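PDB 4XCB: oxidase/hydroxylase from Streptomyces hygroscopicus subsp. hygroscopicus, which probably acts as a 2-oxoglutarate-dependent dioxygenase of the PhyH family, binding a metal ion, 2-oxoglutarate and the aminoglycoside hygromycin B. Local coordinates for residues A[73-78]-A[225-230]; A[139-144]-A[198-203]. All coordinates share one frame; numbering follows the deposited sequence.

Contact 1 (A[73-78]-A[225-230])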
loop_
_atom_site.group_PDB
_atom_site.type_symbol
_atom_site.label_atom_id
_atom_site.label_comp_id
_atom_site.label_asym_id
_atom_site.label_seq_id
_atom_site.Cartn_x
_atom_site.Cartn_y
_atom_site.Cartn_z
ATOM N N ARG A 73 18.126 21.052 -15.102
ATOM C CA ARG A 73 17.388 20.298 -16.111
ATOM C C ARG A 73 17.309 18.840 -15.689
ATOM O O ARG A 73 16.427 18.112 -16.133
ATOM C CB ARG A 73 18.038 20.438 -17.489
ATOM C CG ARG A 73 17.691 21.745 -18.180
ATOM C CD ARG A 73 18.507 21.947 -19.443
ATOM N NE ARG A 73 19.933 22.115 -19.168
ATOM C CZ ARG A 73 20.851 22.291 -20.111
ATOM N NH1 ARG A 73 20.490 22.316 -21.385
ATOM N NH2 ARG A 73 22.131 22.456 -19.782
ATOM N N LEU A 74 18.253 18.412 -14.852
ATOM C CA LEU A 74 18.176 17.090 -14.238
ATOM C C LEU A 74 17.508 17.150 -12.879
ATOM O O LEU A 74 16.666 16.316 -12.558
ATOM C CB LEU A 74 19.568 16.481 -14.076
ATOM C CG LEU A 74 20.412 16.291 -15.337
ATOM C CD1 LEU A 74 21.606 15.400 -15.034
ATOM C CD2 LEU A 74 19.572 15.683 -16.447
ATOM N N LEU A 75 17.906 18.122 -12.060
ATOM C CA LEU A 75 17.428 18.155 -10.692
ATOM C C LEU A 75 15.941 18.434 -10.588
ATOM O O LEU A 75 15.270 17.867 -9.734
ATOM C CB LEU A 75 18.193 19.192 -9.869
ATOM C CG LEU A 75 19.678 18.930 -9.633
ATOM C CD1 LEU A 75 20.155 19.884 -8.564
ATOM C CD2 LEU A 75 19.918 17.487 -9.217
ATOM N N ALA A 76 15.409 19.289 -11.452
ATOM C CA ALA A 76 14.002 19.641 -11.297
ATOM C C ALA A 76 13.088 18.415 -11.532
ATOM O O ALA A 76 12.233 18.136 -10.697
ATOM C CB ALA A 76 13.634 20.806 -12.214
ATOM N N PRO A 77 13.286 17.649 -12.624
ATOM C CA PRO A 77 12.434 16.450 -12.705
ATOM C C PRO A 77 12.726 15.382 -11.641
ATOM O O PRO A 77 11.789 14.728 -11.183
ATOM C CB PRO A 77 12.717 15.906 -14.111
ATOM C CG PRO A 77 14.004 16.505 -14.519
ATOM C CD PRO A 77 14.056 17.857 -13.866
ATOM N N VAL A 78 13.988 15.207 -11.248
ATOM C CA VAL A 78 14.321 14.284 -10.146
ATOM C C VAL A 78 13.571 14.630 -8.857
ATOM O O VAL A 78 12.988 13.751 -8.206
ATOM C CB VAL A 78 15.850 14.272 -9.875
ATOM C CG1 VAL A 78 16.184 13.599 -8.530
ATOM C CG2 VAL A 78 16.578 13.560 -11.021
ATOM N N PHE A 225 23.341 9.611 -13.740
ATOM C CA PHE A 225 23.464 10.243 -12.428
ATOM C C PHE A 225 22.374 9.721 -11.523
ATOM O O PHE A 225 21.203 9.719 -11.905
ATOM C CB PHE A 225 23.402 11.765 -12.561
ATOM C CG PHE A 225 24.497 12.333 -13.416
ATOM C CD1 PHE A 225 25.737 12.613 -12.872
ATOM C CD2 PHE A 225 24.292 12.575 -14.759
ATOM C CE1 PHE A 225 26.758 13.127 -13.660
ATOM C CE2 PHE A 225 25.310 13.083 -15.563
ATOM C CZ PHE A 225 26.548 13.360 -15.003
ATOM N N GLY A 226 22.762 9.278 -10.326
ATOM C CA GLY A 226 21.849 8.597 -9.427
ATOM C C GLY A 226 21.597 9.481 -8.232
ATOM O O GLY A 226 22.533 10.052 -7.676
ATOM N N TYR A 227 20.326 9.610 -7.867
ATOM C CA TYR A 227 19.911 10.500 -6.794
ATOM C C TYR A 227 19.030 9.777 -5.813
ATOM O O TYR A 227 18.258 8.890 -6.190
ATOM C CB TYR A 227 19.151 11.716 -7.336
ATOM C CG TYR A 227 19.876 12.515 -8.389
ATOM C CD1 TYR A 227 19.739 12.197 -9.732
ATOM C CD2 TYR A 227 20.701 13.581 -8.044
ATOM C CE1 TYR A 227 20.394 12.923 -10.709
ATOM C CE2 TYR A 227 21.357 14.318 -9.014
ATOM C CZ TYR A 227 21.208 13.982 -10.339
ATOM O OH TYR A 227 21.857 14.706 -11.320
ATOM N N GLY A 228 19.095 10.183 -4.553
ATOM C CA GLY A 228 18.143 9.711 -3.572
ATOM C C GLY A 228 18.165 10.622 -2.369
ATOM O O GLY A 228 18.746 11.714 -2.423
ATOM N N PRO A 229 17.565 10.171 -1.268
ATOM C CA PRO A 229 17.471 11.014 -0.075
ATOM C C PRO A 229 18.808 11.241 0.603
ATOM O O PRO A 229 19.732 10.473 0.414
ATOM C CB PRO A 229 16.529 10.222 0.839
ATOM C CG PRO A 229 15.831 9.267 -0.068
ATOM C CD PRO A 229 16.820 8.908 -1.105
ATOM N N THR A 230 18.895 12.300 1.394
ATOM C CA THR A 230 20.141 12.630 2.068
ATOM C C THR A 230 20.634 11.554 3.021
ATOM O O THR A 230 21.817 11.546 3.362
ATOM C CB THR A 230 20.016 13.941 2.863
ATOM O OG1 THR A 230 18.908 13.857 3.775
ATOM C CG2 THR A 230 19.802 15.096 1.917
#

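Contact 2 (A[139-144]-A[198-203]). With AKG (2-oxoglutaric acid), chain F; HY0 (hygromycin b variant), chain G.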
loop_
_atom_site.group_PDB
_atom_site.type_symbol
_atom_site.label_atom_id
_atom_site.label_comp_id
_atom_site.label_asym_id
_atom_site.label_seq_id
_atom_site.Cartn_x
_atom_site.Cartn_y
_atom_site.Cartn_z
ATOM N N VAL A 139 16.493 7.153 -7.986
ATOM C CA VAL A 139 16.224 7.413 -9.392
ATOM C C VAL A 139 17.507 7.818 -10.115
ATOM O O VAL A 139 18.478 8.329 -9.506
ATOM C CB VAL A 139 15.145 8.496 -9.576
ATOM C CG1 VAL A 139 13.839 8.079 -8.861
ATOM C CG2 VAL A 139 15.632 9.810 -9.047
ATOM N N LYS A 140 17.524 7.560 -11.416
ATOM C CA LYS A 140 18.641 7.905 -12.262
ATOM C C LYS A 140 18.212 8.822 -13.370
ATOM O O LYS A 140 17.126 8.669 -13.931
ATOM C CB LYS A 140 19.276 6.662 -12.869
ATOM C CG LYS A 140 20.179 5.915 -11.954
ATOM C CD LYS A 140 20.943 4.877 -12.743
ATOM C CE LYS A 140 21.722 3.984 -11.813
ATOM N NZ LYS A 140 22.160 2.741 -12.521
ATOM N N ALA A 141 19.077 9.768 -13.701
ATOM C CA ALA A 141 18.943 10.502 -14.945
ATOM C C ALA A 141 19.998 9.980 -15.899
ATOM O O ALA A 141 21.195 10.138 -15.666
ATOM C CB ALA A 141 19.100 12.001 -14.722
ATOM N N LEU A 142 19.553 9.329 -16.962
ATOM C CA LEU A 142 20.444 8.885 -18.014
ATOM C C LEU A 142 20.471 9.937 -19.113
ATOM O O LEU A 142 19.452 10.212 -19.749
ATOM C CB LEU A 142 19.994 7.536 -18.594
ATOM C CG LEU A 142 19.701 6.382 -17.639
ATOM C CD1 LEU A 142 19.172 5.190 -18.401
ATOM C CD2 LEU A 142 20.936 5.970 -16.905
ATOM N N VAL A 143 21.642 10.524 -19.321
ATOM C CA VAL A 143 21.851 11.481 -20.388
ATOM C C VAL A 143 22.524 10.776 -21.566
ATOM O O VAL A 143 23.719 10.446 -21.531
ATOM C CB VAL A 143 22.723 12.670 -19.920
ATOM C CG1 VAL A 143 22.854 13.681 -21.064
ATOM C CG2 VAL A 143 22.144 13.303 -18.650
ATOM N N TYR A 144 21.756 10.534 -22.621
ATOM C CA TYR A 144 22.313 9.828 -23.763
ATOM C C TYR A 144 23.098 10.772 -24.650
ATOM O O TYR A 144 22.675 11.902 -24.908
ATOM C CB TYR A 144 21.208 9.135 -24.559
ATOM C CG TYR A 144 20.648 7.926 -23.854
ATOM C CD1 TYR A 144 19.522 8.034 -23.042
ATOM C CD2 TYR A 144 21.269 6.682 -23.969
ATOM C CE1 TYR A 144 19.013 6.928 -22.381
ATOM C CE2 TYR A 144 20.764 5.566 -23.301
ATOM C CZ TYR A 144 19.639 5.698 -22.514
ATOM O OH TYR A 144 19.131 4.591 -21.860
ATOM N N GLY A 198 21.159 13.731 -26.466
ATOM C CA GLY A 198 20.637 14.907 -25.788
ATOM C C GLY A 198 19.347 14.673 -25.021
ATOM O O GLY A 198 18.902 15.534 -24.246
ATOM N N ASP A 199 18.734 13.514 -25.240
ATOM C CA ASP A 199 17.570 13.103 -24.463
ATOM C C ASP A 199 17.973 12.673 -23.059
ATOM O O ASP A 199 19.085 12.186 -22.845
ATOM C CB ASP A 199 16.841 11.925 -25.117
ATOM C CG ASP A 199 16.188 12.271 -26.442
ATOM O OD1 ASP A 199 16.086 13.468 -26.798
ATOM O OD2 ASP A 199 15.739 11.313 -27.118
ATOM N N VAL A 200 17.045 12.814 -22.121
ATOM C CA VAL A 200 17.219 12.315 -20.757
ATOM C C VAL A 200 16.191 11.206 -20.505
ATOM O O VAL A 200 15.009 11.400 -20.760
ATOM C CB VAL A 200 17.031 13.430 -19.730
ATOM C CG1 VAL A 200 17.033 12.867 -18.317
ATOM C CG2 VAL A 200 18.139 14.486 -19.877
ATOM N N LEU A 201 16.645 10.058 -20.009
ATOM C CA LEU A 201 15.724 9.046 -19.504
ATOM C C LEU A 201 15.782 9.106 -17.968
ATOM O O LEU A 201 16.815 8.819 -17.355
ATOM C CB LEU A 201 16.074 7.649 -20.055
ATOM C CG LEU A 201 15.045 6.507 -19.980
ATOM C CD1 LEU A 201 15.453 5.383 -20.919
ATOM C CD2 LEU A 201 14.906 5.961 -18.540
ATOM N N LEU A 202 14.664 9.521 -17.376
ATOM C CA LEU A 202 14.485 9.567 -15.926
ATOM C C LEU A 202 13.947 8.204 -15.503
ATOM O O LEU A 202 12.909 7.784 -16.000
ATOM C CB LEU A 202 13.508 10.676 -15.547
ATOM C CG LEU A 202 13.265 11.012 -14.076
ATOM C CD1 LEU A 202 14.467 11.744 -13.518
ATOM C CD2 LEU A 202 12.028 11.874 -13.924
ATOM N N LEU A 203 14.628 7.535 -14.572
ATOM C CA LEU A 203 14.375 6.114 -14.325
ATOM C C LEU A 203 14.165 5.799 -12.843
ATOM O O LEU A 203 15.012 6.097 -12.014
ATOM C CB LEU A 203 15.548 5.293 -14.859
ATOM C CG LEU A 203 15.565 3.785 -14.632
ATOM C CD1 LEU A 203 14.366 3.150 -15.325
ATOM C CD2 LEU A 203 16.859 3.205 -15.181
HETATM C C1 AKG F . 22.517 1.133 -15.906
HETATM O O1 AKG F . 22.160 0.631 -14.794
HETATM O O2 AKG F . 23.656 1.675 -16.036
HETATM C C2 AKG F . 21.574 1.090 -17.078
HETATM O O5 AKG F . 20.450 0.669 -16.877
HETATM C C3 AKG F . 22.052 1.521 -18.455
HETATM C C4 AKG F . 20.933 1.912 -19.391
HETATM C C5 AKG F . 21.471 2.052 -20.807
HETATM O O3 AKG F . 20.726 2.507 -21.720
HETATM O O4 AKG F . 22.660 1.715 -21.056
HETATM C C1 HY0 G . 25.080 -6.766 -8.902
HETATM C C2 HY0 G . 25.468 -8.199 -8.614
HETATM C C3 HY0 G . 26.984 -8.322 -8.571
HETATM C C4 HY0 G . 27.591 -7.872 -9.900
HETATM C C5 HY0 G . 27.127 -6.463 -10.279
HETATM C C6 HY0 G . 25.637 -6.314 -10.230
HETATM N N7 HY0 G . 24.923 -8.566 -7.363
HETATM O O8 HY0 G . 23.674 -6.709 -8.969
HETATM N N9 HY0 G . 29.009 -7.885 -9.780
HETATM C C10 HY0 G . 29.477 -9.258 -9.946
HETATM O O11 HY0 G . 27.551 -6.206 -11.601
HETATM C C12 HY0 G . 23.798 -3.246 -11.276
HETATM C C13 HY0 G . 24.303 -4.661 -11.356
HETATM O O14 HY0 G . 24.801 -5.013 -12.624
HETATM C C15 HY0 G . 23.805 -4.876 -13.599
HETATM C C16 HY0 G . 23.633 -3.409 -13.841
HETATM C C17 HY0 G . 23.119 -2.771 -12.487
HETATM O O18 HY0 G . 25.332 -4.900 -10.401
HETATM C C19 HY0 G . 24.266 -5.579 -14.873
HETATM O O20 HY0 G . 24.226 -6.991 -14.645
HETATM O O21 HY0 G . 24.830 -2.830 -14.204
HETATM O O22 HY0 G . 23.274 -1.416 -12.569
HETATM C C23 HY0 G . 24.037 -1.026 -11.411
HETATM C C24 HY0 G . 24.916 0.123 -11.773
HETATM C C25 HY0 G . 25.481 0.770 -10.517
HETATM C C26 HY0 G . 24.379 1.124 -9.540
HETATM C C27 HY0 G . 23.618 -0.118 -9.223
HETATM O O28 HY0 G . 23.107 -0.642 -10.428
HETATM O O29 HY0 G . 24.819 -2.216 -10.966
HETATM O O30 HY0 G . 26.033 -0.301 -12.562
HETATM O O31 HY0 G . 26.235 1.899 -10.895
HETATM O O32 HY0 G . 23.495 2.113 -10.075
HETATM C C33 HY0 G . 22.434 0.189 -8.287
HETATM C C34 HY0 G . 22.009 -1.071 -7.579
HETATM O O35 HY0 G . 22.918 -1.426 -6.558
HETATM N N36 HY0 G . 21.343 0.633 -9.072
#

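Contact 1 (A[73-78]-A[225-230])
Helix 72-82 packs on one face of strand 220-229 through segments 73-78 and 225-230. The contact across them is apolar. No hydrogen bond joins the two segments, and their axes cross at -41° with a closest approach of 10.4 Å. Leu-74, Leu-75 and Val-78, one helical turn, meet the ring of Tyr-227. Both methyls of Val-78 come from the helix side: its CG1 lies 3.7 Å from Tyr-227 CB, and its CG2 lies 3.7 Å from Tyr-227 CD1. CG1 of Val-78 is anti to its backbone N (chi1 166°), which puts CG2 beside that N and lets both methyls meet the tyrosine. From the same side of the ring, Leu-75 CD2 reaches the other half, 3.5 Å from Tyr-227 CE2. Leu-74 uses CD1 twice, 3.8 Å from Tyr-227 OH and 3.9 Å from Phe-225 CD2, so one methyl touches both the hydroxyl end of Tyr-227 and the Phe-225 ring. Gly-226 lies between the two aromatic residues, which both point to the helix.

Helix 63-69 satisfies the polar tip, since Tyr-227 OH hydrogen-bonds to Ala-69 O, and Phe-225 packs on its Leu-68 and Ala-69. Leu-75 and Tyr-227 touch Leu-245 of a second subunit. Helix 72-82 thus covers the outer face of the main sheet of this double-stranded beta helix, with Leu-74 and Val-78 extending onto strands 139-144 and 200-204.

Contact 2 (A[139-144]-A[198-203])
Leu-142, Leu-201 and Leu-203 form the apolar centre on one face of the antiparallel pair 139-144 and 198-203. The Tyr-144 ring lies alongside Leu-201, whose CB is in the ring plane, 3.8 Å from Tyr-144 CE1. Leu-142 CD1 meets the aliphatic chain of 2-oxoglutarate, 3.9 Å from AKG C4. Ala-141, Val-143, Val-200 and Leu-202 occupy the other face.

Leu-142 and Leu-201 exchange two backbone bonds, and Leu-142 N to Leu-201 O is nearly straight (174°). Lys-140 and Leu-203 exchange two more. Tyr-144 N bonds to Asp-199 O, and Gly-198 N to Tyr-144 O at 2.8 Å.

The polar edge is the ligand site. Tyr-144 OH gives AKG O3, in its ring plane, a hydrogen bond of 2.6 Å. NZ of the extended Lys-140 chain donates to HY0 O32 at 2.9 Å, bonds to Tyr-92 OH and lies 3.1 Å from AKG O1; a long, weak ion pair links it to Glu-205.

In this double-stranded beta helix, whose Leu-142 face looks onto the 2-oxoglutarate pocket, strand 220-229 flanks 139-144 and strand 20-23 flanks 200-204. Helix 72-82 packs on the Ala-141 face; Phe-156 of strand 156-159 covers Tyr-144, Leu-201 and Leu-203.

How the contacts relate
Contacts 1 and 2 share one antiparallel sheet, and their centres are about 10 Å apart. Strands 220-229 and 139-144 are neighbours, joined by probable hydrogen bonds of 2.8 Å from Tyr-227 N to Val-139 O and from Ala-141 N to Phe-225 O. Helix 72-82 bridges both contacts: Val-78 CG2 lies 3.7 Å from Leu-202 CD1. Contact 1 holds the helix side of the sheet. Contact 2 carries the side chains that face the ligands on the opposite side. The side chain of Lys-140 is about 4 Å from the nickel ion, whereas the side chain of Phe-225 in contact 1 stays about 11 Å from 2-oxoglutarate and about 10 Å from the hygromycin B variant.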